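Local structure of geranyltranstransferase (Enterococcus faecalis, 3P8L) at residues A[27-30]-A[31-35]; A[178-181]-A[182-186]. The protein probably catalyses the magnesium-dependent condensation of isopentenyl diphosphate with geranyl diphosphate, yielding farnesyl diphosphate and diphosphate. All coordinates share one frame; numbering follows the deposited sequence. Where two conformers were deposited one is given.

Both contacts are local, made between neighbouring turns of one backbone in the all-helical prenyl synthase fold. Interaction 1 comes first along the chain, where helix 13-31 ends and turns into the loop before helix 36-47; interaction 2 follows within helix 175-200. Their centres lie 33 Å apart on opposite sides of the chain's centre, and their nearest atoms are about 20 Å apart, so within one subunit they do not meet. The dimer brings them together: K184 of interaction 2 packs on E34 of the second subunit, a residue of that subunit's copy of interaction 1. One contact thus shapes an outer helix end, the other part of a helix that probably borders the active site, as in related prenyl synthases.

Interaction 1 of 2, residues A[27-30]-A[31-35]; sequences DFIA and EYTEN
The C-terminal end of helix 13-31 comes where Y32 leaves helical geometry, and the side-chain hydroxyl of T33 bonds to the carbonyl of I29. T33 OG1 donates to I29 O at 2.6 Å, in the carbonyl plane and on a lone pair. The backbone N of T33 is too poorly angled to do this, so a short side chain with a hydroxyl on its beta carbon suits the position. The last regular turn is closed by E31 N to D27 O (2.9 Å) and Y32 N to F28 O (3.0 Å).

On one flank the rings of F28 and Y32 form an offset stack, centroids 4.6 Å apart and planes 18° from parallel. F28 CE2 lies over a face of the tyrosine ring, toward its rim, 3.6 Å from Y32 CD1, while Y32 CB covers a face of the phenylalanine ring. Different first torsions help bring the rings over each other: F28 CG lies anti to the backbone N (chi1 -171°), Y32 CG anti to the carbonyl carbon (chi1 -73°). D27 and E31 run side by side; OD1 of D27 is 4.5 Å from OE2 of E31, and the salt bridge from D27 to K23 probably eases that proximity.

F28 and I29 bury their apolar side chains against helices 71-92 and 114-133, I29 and T33 also touch helix 36-47, and N35 caps that helix at L38.

Interaction 2 of 2, residues A[178-181]-A[182-186]; sequences LAAV and HEKKT
L178 and H182, one turn apart on helix 175-200, set their side chains at an oblique angle to each other. L178 CD1 rests 3.6 Å from H182 NE2, and L178 CG sits off-centre above the imidazole, 4.3 Å from its centroid in a CH-pi contact. H182 CG stands anti to its carbonyl carbon (chi1 -74°), which turns the imidazole back along the helix toward L178; L178 O also lies over one face of the ring. That same oxygen accepts H182 N at 2.9 Å in a nearly straight bond. H182 NE2 is buried here and has no partner in the model.

K184 bends at its last two torsions and curls back over A180, whose small methyl group probably leaves room for the chain. K184 NZ donates to A180 O (3.2 Å) from above the carbonyl plane, and K184 N donates to the same oxygen from the opposite face. K185 instead extends away, toward a long, weak ion pair with D91, and T186 OG1 is hydrogen-bonded to Q223 NE2. The helix widens into a pi-type turn at 183-186. The K185-T186 pair probably lies near the aspartate-rich motif beginning at D91, as in other trans-prenyl synthases, where this helix lines the active site.

Interaction 1 of 2, residues A[27-30]-A[31-35]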
ATOM      1  N   ASP A  27     -10.334 -15.003   3.135  1.00 35.61           N
ATOM      2  CA  ASP A  27     -11.553 -14.676   2.395  1.00 40.45           C
ATOM      3  C   ASP A  27     -11.330 -13.435   1.570  1.00 34.79           C
ATOM      4  O   ASP A  27     -11.763 -13.405   0.439  1.00 33.59           O
ATOM      5  CB  ASP A  27     -12.766 -14.398   3.302  1.00 38.19           C
ATOM      6  CG  ASP A  27     -13.269 -15.647   4.025  1.00 47.58           C
ATOM      7  OD1 ASP A  27     -12.837 -16.754   3.697  1.00 36.81           O
ATOM      8  OD2 ASP A  27     -14.099 -15.520   4.942  1.00 45.23           O
ATOM      9  N   PHE A  28     -10.676 -12.418   2.150  1.00 36.46           N
ATOM     10  CA  PHE A  28     -10.429 -11.177   1.433  1.00 39.66           C
ATOM     11  C   PHE A  28      -9.558 -11.395   0.203  1.00 32.29           C
ATOM     12  O   PHE A  28      -9.871 -10.858  -0.856  1.00 36.71           O
ATOM     13  CB  PHE A  28      -9.832 -10.055   2.308  1.00 34.76           C
ATOM     14  CG  PHE A  28      -9.786  -8.747   1.608  1.00 37.77           C
ATOM     15  CD1 PHE A  28      -8.598  -8.270   1.056  1.00 35.41           C
ATOM     16  CD2 PHE A  28     -10.947  -8.016   1.429  1.00 33.93           C
ATOM     17  CE1 PHE A  28      -8.572  -7.079   0.362  1.00 34.40           C
ATOM     18  CE2 PHE A  28     -10.931  -6.806   0.735  1.00 42.04           C
ATOM     19  CZ  PHE A  28      -9.738  -6.342   0.201  1.00 35.69           C
ATOM     20  N   ILE A  29      -8.507 -12.198   0.343  1.00 34.91           N
ATOM     21  CA  ILE A  29      -7.604 -12.475  -0.779  0.50 36.16           C
ATOM     22  C   ILE A  29      -8.314 -13.308  -1.857  1.00 38.61           C
ATOM     23  O   ILE A  29      -8.217 -13.004  -3.041  1.00 37.80           O
ATOM     24  CB  ILE A  29      -6.266 -13.126  -0.322  0.50 39.27           C
ATOM     25  CG1 ILE A  29      -5.251 -12.051   0.057  0.50 47.63           C
ATOM     26  CG2 ILE A  29      -5.620 -13.933  -1.435  0.50 38.49           C
ATOM     27  CD1 ILE A  29      -5.277 -11.636   1.490  0.50 48.67           C
ATOM     28  N   ALA A  30      -9.059 -14.333  -1.444  1.00 40.70           N
ATOM     29  CA  ALA A  30      -9.773 -15.205  -2.393  1.00 42.93           C
ATOM     30  C   ALA A  30     -10.858 -14.451  -3.162  1.00 43.19           C
ATOM     31  O   ALA A  30     -11.048 -14.675  -4.346  1.00 45.49           O
ATOM     32  CB  ALA A  30     -10.377 -16.415  -1.662  1.00 43.02           C
ATOM     33  N   GLU A  31     -11.538 -13.528  -2.491  1.00 43.47           N
ATOM     34  CA  GLU A  31     -12.654 -12.835  -3.110  1.00 44.53           C
ATOM     35  C   GLU A  31     -12.259 -11.575  -3.905  1.00 46.80           C
ATOM     36  O   GLU A  31     -12.911 -11.257  -4.876  1.00 44.84           O
ATOM     37  CB  GLU A  31     -13.730 -12.519  -2.068  1.00 45.29           C
ATOM     38  CG  GLU A  31     -14.458 -13.779  -1.528  1.00 65.61           C
ATOM     39  CD  GLU A  31     -15.128 -13.576  -0.153  1.00 75.99           C
ATOM     40  OE1 GLU A  31     -15.488 -12.430   0.200  1.00 82.99           O
ATOM     41  OE2 GLU A  31     -15.302 -14.577   0.579  1.00 73.41           O
ATOM     42  N   TYR A  32     -11.201 -10.867  -3.508  1.00 40.72           N
ATOM     43  CA  TYR A  32     -10.860  -9.593  -4.155  1.00 39.48           C
ATOM     44  C   TYR A  32      -9.560  -9.684  -4.963  1.00 39.67           C
ATOM     45  O   TYR A  32      -8.824  -8.706  -5.085  1.00 42.40           O
ATOM     46  CB  TYR A  32     -10.753  -8.466  -3.122  1.00 37.59           C
ATOM     47  CG  TYR A  32     -12.075  -7.976  -2.553  1.00 54.63           C
ATOM     48  CD1 TYR A  32     -12.829  -8.767  -1.667  1.00 48.65           C
ATOM     49  CD2 TYR A  32     -12.563  -6.709  -2.886  1.00 50.42           C
ATOM     50  CE1 TYR A  32     -14.035  -8.320  -1.156  1.00 51.75           C
ATOM     51  CE2 TYR A  32     -13.779  -6.251  -2.380  1.00 55.66           C
ATOM     52  CZ  TYR A  32     -14.504  -7.054  -1.517  1.00 55.18           C
ATOM     53  OH  TYR A  32     -15.689  -6.590  -1.007  1.00 62.09           O
ATOM     54  N   THR A  33      -9.261 -10.867  -5.477  1.00 39.71           N
ATOM     55  CA  THR A  33      -8.111 -11.043  -6.366  1.00 37.18           C
ATOM     56  C   THR A  33      -8.556 -11.660  -7.692  1.00 41.77           C
ATOM     57  O   THR A  33      -9.117 -12.764  -7.707  1.00 41.75           O
ATOM     58  CB  THR A  33      -6.997 -11.919  -5.742  1.00 39.60           C
ATOM     59  OG1 THR A  33      -6.661 -11.446  -4.421  1.00 34.43           O
ATOM     60  CG2 THR A  33      -5.769 -11.873  -6.623  1.00 26.49           C
ATOM     61  N   GLU A  34      -8.311 -10.945  -8.792  1.00 40.82           N
ATOM     62  CA  GLU A  34      -8.691 -11.417 -10.129  1.00 46.04           C
ATOM     63  C   GLU A  34      -7.799 -12.552 -10.626  1.00 45.53           C
ATOM     64  O   GLU A  34      -8.292 -13.585 -11.070  1.00 50.86           O
ATOM     65  CB  GLU A  34      -8.697 -10.260 -11.142  1.00 48.44           C
ATOM     66  CG  GLU A  34      -9.615  -9.104 -10.754  1.00 68.27           C
ATOM     67  CD  GLU A  34     -11.050  -9.541 -10.453  1.00 78.76           C
ATOM     68  OE1 GLU A  34     -11.722 -10.054 -11.375  1.00 75.98           O
ATOM     69  OE2 GLU A  34     -11.499  -9.364  -9.293  1.00 80.91           O
ATOM     70  N   ASN A  35      -6.485 -12.369 -10.516  1.00 40.68           N
ATOM     71  CA  ASN A  35      -5.530 -13.321 -11.070  1.00 39.64           C
ATOM     72  C   ASN A  35      -5.312 -14.486 -10.104  1.00 39.30           C
ATOM     73  O   ASN A  35      -4.932 -14.275  -8.946  1.00 38.01           O
ATOM     74  CB  ASN A  35      -4.213 -12.601 -11.402  1.00 32.92           C
ATOM     75  CG  ASN A  35      -3.180 -13.518 -12.044  1.00 38.64           C
ATOM     76  OD1 ASN A  35      -2.494 -14.258 -11.364  1.00 39.82           O
ATOM     77  ND2 ASN A  35      -3.051 -13.437 -13.362  1.00 34.05           N
TER
HETATM   78  O   HOH W   1      -7.545  -9.065  -2.300  1.00 55.11           O

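Interaction 2 of 2, residues A[178-181]-A[182-186]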
ATOM      1  N   LEU A 178      20.926   2.322  15.956  1.00 62.80           N
ATOM      2  CA  LEU A 178      20.290   1.006  16.019  1.00 61.44           C
ATOM      3  C   LEU A 178      18.865   1.086  16.570  1.00 61.10           C
ATOM      4  O   LEU A 178      17.941   0.513  15.983  1.00 54.57           O
ATOM      5  CB  LEU A 178      21.125   0.029  16.857  1.00 61.66           C
ATOM      6  CG  LEU A 178      20.625  -1.418  17.010  1.00 68.89           C
ATOM      7  CD1 LEU A 178      20.716  -2.209  15.703  1.00 70.21           C
ATOM      8  CD2 LEU A 178      21.394  -2.138  18.102  1.00 71.63           C
ATOM      9  N   ALA A 179      18.697   1.811  17.676  1.00 52.11           N
ATOM     10  CA  ALA A 179      17.395   1.984  18.296  1.00 57.34           C
ATOM     11  C   ALA A 179      16.417   2.691  17.369  1.00 57.04           C
ATOM     12  O   ALA A 179      15.243   2.326  17.336  1.00 55.90           O
ATOM     13  CB  ALA A 179      17.509   2.722  19.621  1.00 58.48           C
ATOM     14  N   ALA A 180      16.911   3.676  16.612  1.00 57.41           N
ATOM     15  CA  ALA A 180      16.100   4.416  15.638  1.00 55.14           C
ATOM     16  C   ALA A 180      15.701   3.533  14.462  1.00 55.04           C
ATOM     17  O   ALA A 180      14.582   3.641  13.962  1.00 49.84           O
ATOM     18  CB  ALA A 180      16.828   5.655  15.136  1.00 55.86           C
ATOM     19  N   VAL A 181      16.626   2.676  14.027  1.00 55.58           N
ATOM     20  CA  VAL A 181      16.341   1.687  12.988  1.00 57.46           C
ATOM     21  C   VAL A 181      15.261   0.702  13.458  1.00 55.42           C
ATOM     22  O   VAL A 181      14.262   0.513  12.760  1.00 53.17           O
ATOM     23  CB  VAL A 181      17.623   0.959  12.497  1.00 53.33           C
ATOM     24  CG1 VAL A 181      17.282  -0.323  11.721  1.00 62.32           C
ATOM     25  CG2 VAL A 181      18.443   1.888  11.618  1.00 52.25           C
ATOM     26  N   HIS A 182      15.445   0.120  14.649  1.00 49.78           N
ATOM     27  CA  HIS A 182      14.483  -0.848  15.199  1.00 52.71           C
ATOM     28  C   HIS A 182      13.119  -0.215  15.411  1.00 48.24           C
ATOM     29  O   HIS A 182      12.101  -0.843  15.143  1.00 46.85           O
ATOM     30  CB  HIS A 182      14.977  -1.474  16.511  1.00 48.59           C
ATOM     31  CG  HIS A 182      16.072  -2.485  16.331  1.00 69.02           C
ATOM     32  ND1 HIS A 182      16.405  -3.019  15.102  1.00 79.29           N
ATOM     33  CD2 HIS A 182      16.887  -3.084  17.233  1.00 79.17           C
ATOM     34  CE1 HIS A 182      17.389  -3.890  15.254  1.00 86.82           C
ATOM     35  NE2 HIS A 182      17.699  -3.949  16.538  1.00 88.66           N
ATOM     36  N   GLU A 183      13.120   1.033  15.869  1.00 45.15           N
ATOM     37  CA  GLU A 183      11.904   1.802  16.109  1.00 49.38           C
ATOM     38  C   GLU A 183      11.057   1.996  14.855  1.00 48.23           C
ATOM     39  O   GLU A 183       9.825   2.014  14.923  1.00 45.55           O
ATOM     40  CB  GLU A 183      12.290   3.174  16.639  1.00 53.13           C
ATOM     41  CG  GLU A 183      11.268   3.860  17.496  1.00 64.68           C
ATOM     42  CD  GLU A 183      11.928   4.922  18.361  1.00 86.77           C
ATOM     43  OE1 GLU A 183      12.751   4.556  19.233  1.00 84.96           O
ATOM     44  OE2 GLU A 183      11.641   6.121  18.154  1.00 94.58           O
ATOM     45  N   LYS A 184      11.710   2.189  13.714  1.00 47.13           N
ATOM     46  CA  LYS A 184      10.959   2.374  12.468  1.00 49.97           C
ATOM     47  C   LYS A 184      10.625   1.031  11.820  1.00 46.35           C
ATOM     48  O   LYS A 184       9.491   0.813  11.413  1.00 49.85           O
ATOM     49  CB  LYS A 184      11.684   3.310  11.494  1.00 51.50           C
ATOM     50  CG  LYS A 184      11.684   4.781  11.932  1.00 59.56           C
ATOM     51  CD  LYS A 184      12.361   5.692  10.906  1.00 73.05           C
ATOM     52  CE  LYS A 184      13.891   5.599  10.948  1.00 81.19           C
ATOM     53  NZ  LYS A 184      14.471   6.298  12.131  1.00 83.82           N
ATOM     54  N   LYS A 185      11.594   0.124  11.783  1.00 45.11           N
ATOM     55  CA  LYS A 185      11.443  -1.163  11.091  1.00 46.46           C
ATOM     56  C   LYS A 185      10.495  -2.145  11.813  1.00 45.52           C
ATOM     57  O   LYS A 185       9.750  -2.882  11.167  1.00 44.13           O
ATOM     58  CB  LYS A 185      12.820  -1.800  10.911  1.00 43.43           C
ATOM     59  CG  LYS A 185      12.887  -3.047  10.039  1.00 49.09           C
ATOM     60  CD  LYS A 185      14.144  -3.842  10.376  1.00 58.23           C
ATOM     61  CE  LYS A 185      14.593  -4.761   9.244  1.00 61.34           C
ATOM     62  NZ  LYS A 185      13.773  -5.998   9.143  1.00 65.16           N
ATOM     63  N   THR A 186      10.548  -2.151  13.143  1.00 38.97           N
ATOM     64  CA  THR A 186       9.794  -3.090  13.973  1.00 42.49           C
ATOM     65  C   THR A 186       8.805  -2.356  14.888  1.00 42.55           C
ATOM     66  O   THR A 186       7.645  -2.741  14.988  1.00 42.42           O
ATOM     67  CB  THR A 186      10.753  -3.956  14.829  1.00 42.37           C
ATOM     68  OG1 THR A 186      11.673  -4.644  13.972  1.00 52.99           O
ATOM     69  CG2 THR A 186      10.000  -4.974  15.699  1.00 47.62           C
TER